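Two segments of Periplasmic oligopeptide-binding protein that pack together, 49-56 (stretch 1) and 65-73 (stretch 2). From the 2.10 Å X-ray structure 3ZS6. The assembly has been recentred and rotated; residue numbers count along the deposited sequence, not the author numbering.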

ATOM      1  N   VAL A  49      11.092   8.143 -12.437  1.00 15.95           N
ATOM      2  CA  VAL A  49      11.342   8.879 -13.684  1.00 17.97           C
ATOM      3  C   VAL A  49      10.440  10.108 -13.798  1.00 17.33           C
ATOM      4  O   VAL A  49       9.451  10.221 -13.074  1.00 18.28           O
ATOM      5  CB  VAL A  49      11.120   7.992 -14.936  1.00 16.84           C
ATOM      6  CG1 VAL A  49      12.054   6.781 -14.922  1.00 19.64           C
ATOM      7  CG2 VAL A  49       9.662   7.552 -15.027  1.00 14.38           C
ATOM      8  N   PRO A  50      10.778  11.033 -14.715  1.00 19.57           N
ATOM      9  CA  PRO A  50       9.986  12.258 -14.910  1.00 17.92           C
ATOM     10  C   PRO A  50       8.515  11.986 -15.206  1.00 19.79           C
ATOM     11  O   PRO A  50       8.200  11.137 -16.044  1.00 18.42           O
ATOM     12  CB  PRO A  50      10.646  12.915 -16.133  1.00 23.66           C
ATOM     13  CG  PRO A  50      12.070  12.432 -16.091  1.00 24.22           C
ATOM     14  CD  PRO A  50      11.980  11.007 -15.572  1.00 25.51           C
ATOM     15  N   GLY A  51       7.631  12.689 -14.501  1.00 16.28           N
ATOM     16  CA  GLY A  51       6.206  12.679 -14.798  1.00 15.89           C
ATOM     17  C   GLY A  51       5.837  14.016 -15.429  1.00 18.48           C
ATOM     18  O   GLY A  51       6.315  14.348 -16.518  1.00 17.30           O
ATOM     19  N   VAL A  52       5.007  14.795 -14.740  1.00 17.85           N
ATOM     20  CA  VAL A  52       4.729  16.167 -15.169  1.00 15.67           C
ATOM     21  C   VAL A  52       5.992  17.013 -15.017  1.00 19.30           C
ATOM     22  O   VAL A  52       6.263  17.907 -15.833  1.00 23.47           O
ATOM     23  CB  VAL A  52       3.557  16.802 -14.371  1.00 17.19           C
ATOM     24  CG1 VAL A  52       3.314  18.237 -14.829  1.00 14.78           C
ATOM     25  CG2 VAL A  52       2.265  15.948 -14.510  1.00 10.97           C
ATOM     26  N   ALA A  53       6.775  16.714 -13.980  1.00 13.75           N
ATOM     27  CA  ALA A  53       8.064  17.366 -13.786  1.00 17.91           C
ATOM     28  C   ALA A  53       9.112  16.741 -14.711  1.00 18.98           C
ATOM     29  O   ALA A  53       9.317  15.528 -14.702  1.00 19.12           O
ATOM     30  CB  ALA A  53       8.509  17.269 -12.317  1.00 12.88           C
ATOM     31  N   GLN A  54       9.772  17.567 -15.514  1.00 20.47           N
ATOM     32  CA  GLN A  54      10.816  17.056 -16.391  1.00 16.93           C
ATOM     33  C   GLN A  54      12.140  16.945 -15.632  1.00 18.97           C
ATOM     34  O   GLN A  54      13.041  16.211 -16.037  1.00 23.43           O
ATOM     35  CB  GLN A  54      10.961  17.919 -17.650  1.00 21.92           C
ATOM     36  CG  GLN A  54      11.341  19.363 -17.387  1.00 33.50           C
ATOM     37  CD  GLN A  54      11.532  20.157 -18.666  1.00 45.90           C
ATOM     38  OE1 GLN A  54      10.702  20.104 -19.577  1.00 43.67           O
ATOM     39  NE2 GLN A  54      12.640  20.887 -18.747  1.00 50.54           N
ATOM     40  N   ALA A  55      12.243  17.654 -14.512  1.00 18.00           N
ATOM     41  CA  ALA A  55      13.469  17.653 -13.722  1.00 20.46           C
ATOM     42  C   ALA A  55      13.211  18.134 -12.301  1.00 20.13           C
ATOM     43  O   ALA A  55      12.220  18.809 -12.034  1.00 20.14           O
ATOM     44  CB  ALA A  55      14.541  18.524 -14.396  1.00 25.67           C
ATOM     45  N   TRP A  56      14.103  17.773 -11.384  1.00 24.84           N
ATOM     46  CA  TRP A  56      14.008  18.256 -10.012  1.00 26.24           C
ATOM     47  C   TRP A  56      15.380  18.335  -9.369  1.00 23.42           C
ATOM     48  O   TRP A  56      16.338  17.718  -9.839  1.00 17.85           O
ATOM     49  CB  TRP A  56      13.074  17.382  -9.170  1.00 19.28           C
ATOM     50  CG  TRP A  56      13.365  15.921  -9.260  1.00 20.63           C
ATOM     51  CD1 TRP A  56      14.353  15.236  -8.612  1.00 19.36           C
ATOM     52  CD2 TRP A  56      12.647  14.953 -10.033  1.00 20.57           C
ATOM     53  NE1 TRP A  56      14.301  13.902  -8.940  1.00 21.58           N
ATOM     54  CE2 TRP A  56      13.264  13.701  -9.813  1.00 20.31           C
ATOM     55  CE3 TRP A  56      11.553  15.024 -10.903  1.00 21.35           C
ATOM     56  CZ2 TRP A  56      12.818  12.531 -10.423  1.00 22.34           C
ATOM     57  CZ3 TRP A  56      11.105  13.854 -11.507  1.00 21.13           C
ATOM     58  CH2 TRP A  56      11.739  12.627 -11.264  1.00 23.73           C
ATOM     59  N   ILE A  65      13.032  21.587  -5.718  1.00 21.61           N
ATOM     60  CA  ILE A  65      12.491  22.340  -6.843  1.00 23.59           C
ATOM     61  C   ILE A  65      12.110  21.363  -7.954  1.00 22.40           C
ATOM     62  O   ILE A  65      12.910  20.510  -8.330  1.00 23.06           O
ATOM     63  CB  ILE A  65      13.524  23.350  -7.400  1.00 27.72           C
ATOM     64  CG1 ILE A  65      13.881  24.398  -6.347  1.00 30.48           C
ATOM     65  CG2 ILE A  65      12.991  24.037  -8.656  1.00 25.90           C
ATOM     66  CD1 ILE A  65      12.775  25.383  -6.073  1.00 34.79           C
ATOM     67  N   PHE A  66      10.886  21.482  -8.464  1.00 18.93           N
ATOM     68  CA  PHE A  66      10.433  20.669  -9.589  1.00 15.44           C
ATOM     69  C   PHE A  66      10.166  21.572 -10.787  1.00 16.40           C
ATOM     70  O   PHE A  66       9.402  22.536 -10.699  1.00 18.99           O
ATOM     71  CB  PHE A  66       9.154  19.884  -9.233  1.00 16.85           C
ATOM     72  CG  PHE A  66       9.358  18.823  -8.176  1.00 18.70           C
ATOM     73  CD1 PHE A  66       9.289  19.146  -6.829  1.00 17.63           C
ATOM     74  CD2 PHE A  66       9.617  17.511  -8.531  1.00 16.88           C
ATOM     75  CE1 PHE A  66       9.468  18.177  -5.854  1.00 19.71           C
ATOM     76  CE2 PHE A  66       9.801  16.532  -7.561  1.00 21.67           C
ATOM     77  CZ  PHE A  66       9.729  16.869  -6.219  1.00 23.24           C
ATOM     78  N   LYS A  67      10.809  21.268 -11.905  1.00 22.21           N
ATOM     79  CA  LYS A  67      10.578  22.014 -13.135  1.00 22.69           C
ATOM     80  C   LYS A  67       9.609  21.233 -13.996  1.00 19.34           C
ATOM     81  O   LYS A  67       9.906  20.116 -14.426  1.00 22.44           O
ATOM     82  CB  LYS A  67      11.890  22.256 -13.888  1.00 26.81           C
ATOM     83  CG  LYS A  67      12.746  23.363 -13.302  1.00 40.59           C
ATOM     84  CD  LYS A  67      12.034  24.718 -13.336  1.00 47.61           C
ATOM     85  CE  LYS A  67      11.837  25.240 -14.758  1.00 48.92           C
ATOM     86  NZ  LYS A  67      10.845  24.439 -15.540  1.00 50.30           N
ATOM     87  N   LEU A  68       8.439  21.812 -14.231  1.00 19.51           N
ATOM     88  CA  LEU A  68       7.406  21.127 -15.001  1.00 18.42           C
ATOM     89  C   LEU A  68       7.626  21.297 -16.505  1.00 25.62           C
ATOM     90  O   LEU A  68       8.123  22.331 -16.965  1.00 24.12           O
ATOM     91  CB  LEU A  68       6.018  21.636 -14.614  1.00 18.00           C
ATOM     92  CG  LEU A  68       5.686  21.741 -13.126  1.00 20.68           C
ATOM     93  CD1 LEU A  68       4.211  22.061 -12.958  1.00 22.46           C
ATOM     94  CD2 LEU A  68       6.054  20.454 -12.372  1.00 18.16           C
ATOM     95  N   ARG A  69       7.272  20.272 -17.272  1.00 20.10           N
ATOM     96  CA  ARG A  69       7.260  20.410 -18.720  1.00 24.43           C
ATOM     97  C   ARG A  69       6.103  21.335 -19.065  1.00 27.51           C
ATOM     98  O   ARG A  69       5.172  21.507 -18.270  1.00 25.30           O
ATOM     99  CB  ARG A  69       7.097  19.050 -19.404  1.00 21.53           C
ATOM    100  CG  ARG A  69       5.732  18.418 -19.220  1.00 19.50           C
ATOM    101  CD  ARG A  69       5.713  16.977 -19.724  1.00 20.05           C
ATOM    102  NE  ARG A  69       6.535  16.101 -18.895  1.00 16.88           N
ATOM    103  CZ  ARG A  69       7.783  15.744 -19.179  1.00 22.01           C
ATOM    104  NH1 ARG A  69       8.384  16.182 -20.289  1.00 21.96           N
ATOM    105  NH2 ARG A  69       8.435  14.948 -18.344  1.00 21.61           N
ATOM    106  N   ARG A  70       6.158  21.936 -20.244  1.00 25.27           N
ATOM    107  CA  ARG A  70       5.191  22.956 -20.616  1.00 24.44           C
ATOM    108  C   ARG A  70       4.008  22.382 -21.382  1.00 26.86           C
ATOM    109  O   ARG A  70       3.043  23.085 -21.657  1.00 26.43           O
ATOM    110  CB  ARG A  70       5.882  24.043 -21.460  1.00 29.07           C
ATOM    111  CG  ARG A  70       7.068  24.700 -20.757  1.00 38.23           C
ATOM    112  CD  ARG A  70       7.873  25.587 -21.700  1.00 47.14           C
ATOM    113  NE  ARG A  70       7.690  27.010 -21.421  1.00 52.24           N
ATOM    114  CZ  ARG A  70       6.814  27.790 -22.050  1.00 52.36           C
ATOM    115  NH1 ARG A  70       6.031  27.288 -22.996  1.00 52.40           N
ATOM    116  NH2 ARG A  70       6.721  29.074 -21.735  1.00 49.79           N
ATOM    117  N   ASP A  71       4.072  21.106 -21.739  1.00 27.46           N
ATOM    118  CA  ASP A  71       3.029  20.555 -22.598  1.00 30.40           C
ATOM    119  C   ASP A  71       2.171  19.478 -21.930  1.00 25.70           C
ATOM    120  O   ASP A  71       1.513  18.696 -22.608  1.00 22.18           O
ATOM    121  CB  ASP A  71       3.623  20.058 -23.925  1.00 25.97           C
ATOM    122  CG  ASP A  71       4.622  18.940 -23.734  1.00 28.75           C
ATOM    123  OD1 ASP A  71       5.069  18.727 -22.586  1.00 29.55           O
ATOM    124  OD2 ASP A  71       4.953  18.263 -24.729  1.00 30.75           O
ATOM    125  N   ALA A  72       2.162  19.451 -20.600  1.00 23.00           N
ATOM    126  CA  ALA A  72       1.276  18.541 -19.883  1.00 24.45           C
ATOM    127  C   ALA A  72      -0.166  19.045 -19.960  1.00 24.25           C
ATOM    128  O   ALA A  72      -0.442  20.222 -19.714  1.00 23.22           O
ATOM    129  CB  ALA A  72       1.717  18.393 -18.434  1.00 23.86           C
ATOM    130  N   LYS A  73      -1.088  18.156 -20.302  1.00 18.08           N
ATOM    131  CA  LYS A  73      -2.478  18.557 -20.466  1.00 24.87           C
ATOM    132  C   LYS A  73      -3.462  17.667 -19.705  1.00 21.37           C
ATOM    133  O   LYS A  73      -3.215  16.475 -19.495  1.00 16.69           O
ATOM    134  CB  LYS A  73      -2.851  18.574 -21.950  1.00 34.90           C
ATOM    135  CG  LYS A  73      -2.158  19.671 -22.754  1.00 42.54           C
ATOM    136  CD  LYS A  73      -2.495  19.564 -24.233  1.00 47.82           C
ATOM    137  CE  LYS A  73      -1.921  20.730 -25.017  1.00 54.22           C
ATOM    138  NZ  LYS A  73      -0.457  20.891 -24.782  1.00 56.94           N
TER

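A beta bulge disturbs the regular pairing of two strands, and the segments of this periplasmic oligopeptide-binding protein illustrate how side chains can adapt to one. The antiparallel register that pairs Trp56 with Phe66 and Ala55 with Lys67 slips by one residue before Ala53 meets Leu68. At the slip, one carbonyl serves two donors: Lys67 O accepts a hydrogen bond from Gln54 N at 2.8 Å and a weak one from Ala55 N at 3.4 Å. The return bond, from Lys67 N to Ala55 O at 2.8 Å, is nearly straight, and beyond the bulge Arg69 N reaches Val52 O at 2.9 Å.

Arg69 has the largest area covered by the other stretch, and its side chain makes two of the hydrogen bonds across the contact. Its CA-to-CB bond points sideways, yet the end of the side chain comes nearer to stretch 1: chi1 is p, chi2 extends in t, and chi3 turns again to p. This path delivers the guanidinium to the carbonyl of Gly51, where both NE (3.0 Å to Gly51 O) and NH2 (2.9 Å to Gly51 O) donate. A planar group with several N-H bonds suits this place, since two of them can converge on one oxygen lying near the guanidinium plane. The edge of the group also meets Pro50, with Pro50 CB 3.7 Å from Arg69 NH2, while Gln54 CB lies over one of its faces. Gln54, with chi1 p and chi2 t, places OE1 within 3.6 Å of Arg69 CA, a contact rather than a hydrogen bond.

The apolar contacts rely on small groups and compact branches. Val52 points its CA-to-CB bond away, but its t rotamer places Val52 CG1 3.9 Å from Ala72 CB and 4.3 Å from Leu68 CD2. Leu68 likewise points away overall; with chi1 m and chi2 t, its CD2 comes back to lie 4.0 Å from Ala53 CB. The single methyl of Ala53, its CB, also fits at the edge of the Phe66 ring, 4.0 Å from Phe66 CD2.

On the sheet face shared by Trp56 and Phe66, the chi1 values differ, p for Trp56 and m for Phe66. Trp56 CB packs 3.5 Å from Phe66 CD2 while the end of the indole leads away, and the rings meet obliquely, their planes at 51°. Ala55 and Lys67 occupy the other face. There the lysine, folded through three successive m torsions and a final p, has its NZ hydrogen-bonded elsewhere in the structure. Val52, Ala53, Phe66, Leu68 and Arg69 are buried, the guanidinium satisfied in part by Gly51 O, and Gly51, at phi/psi -107/-115, takes a backbone conformation that residues with a CB seldom adopt; the two stretches together bury 581 Å², counting both sides.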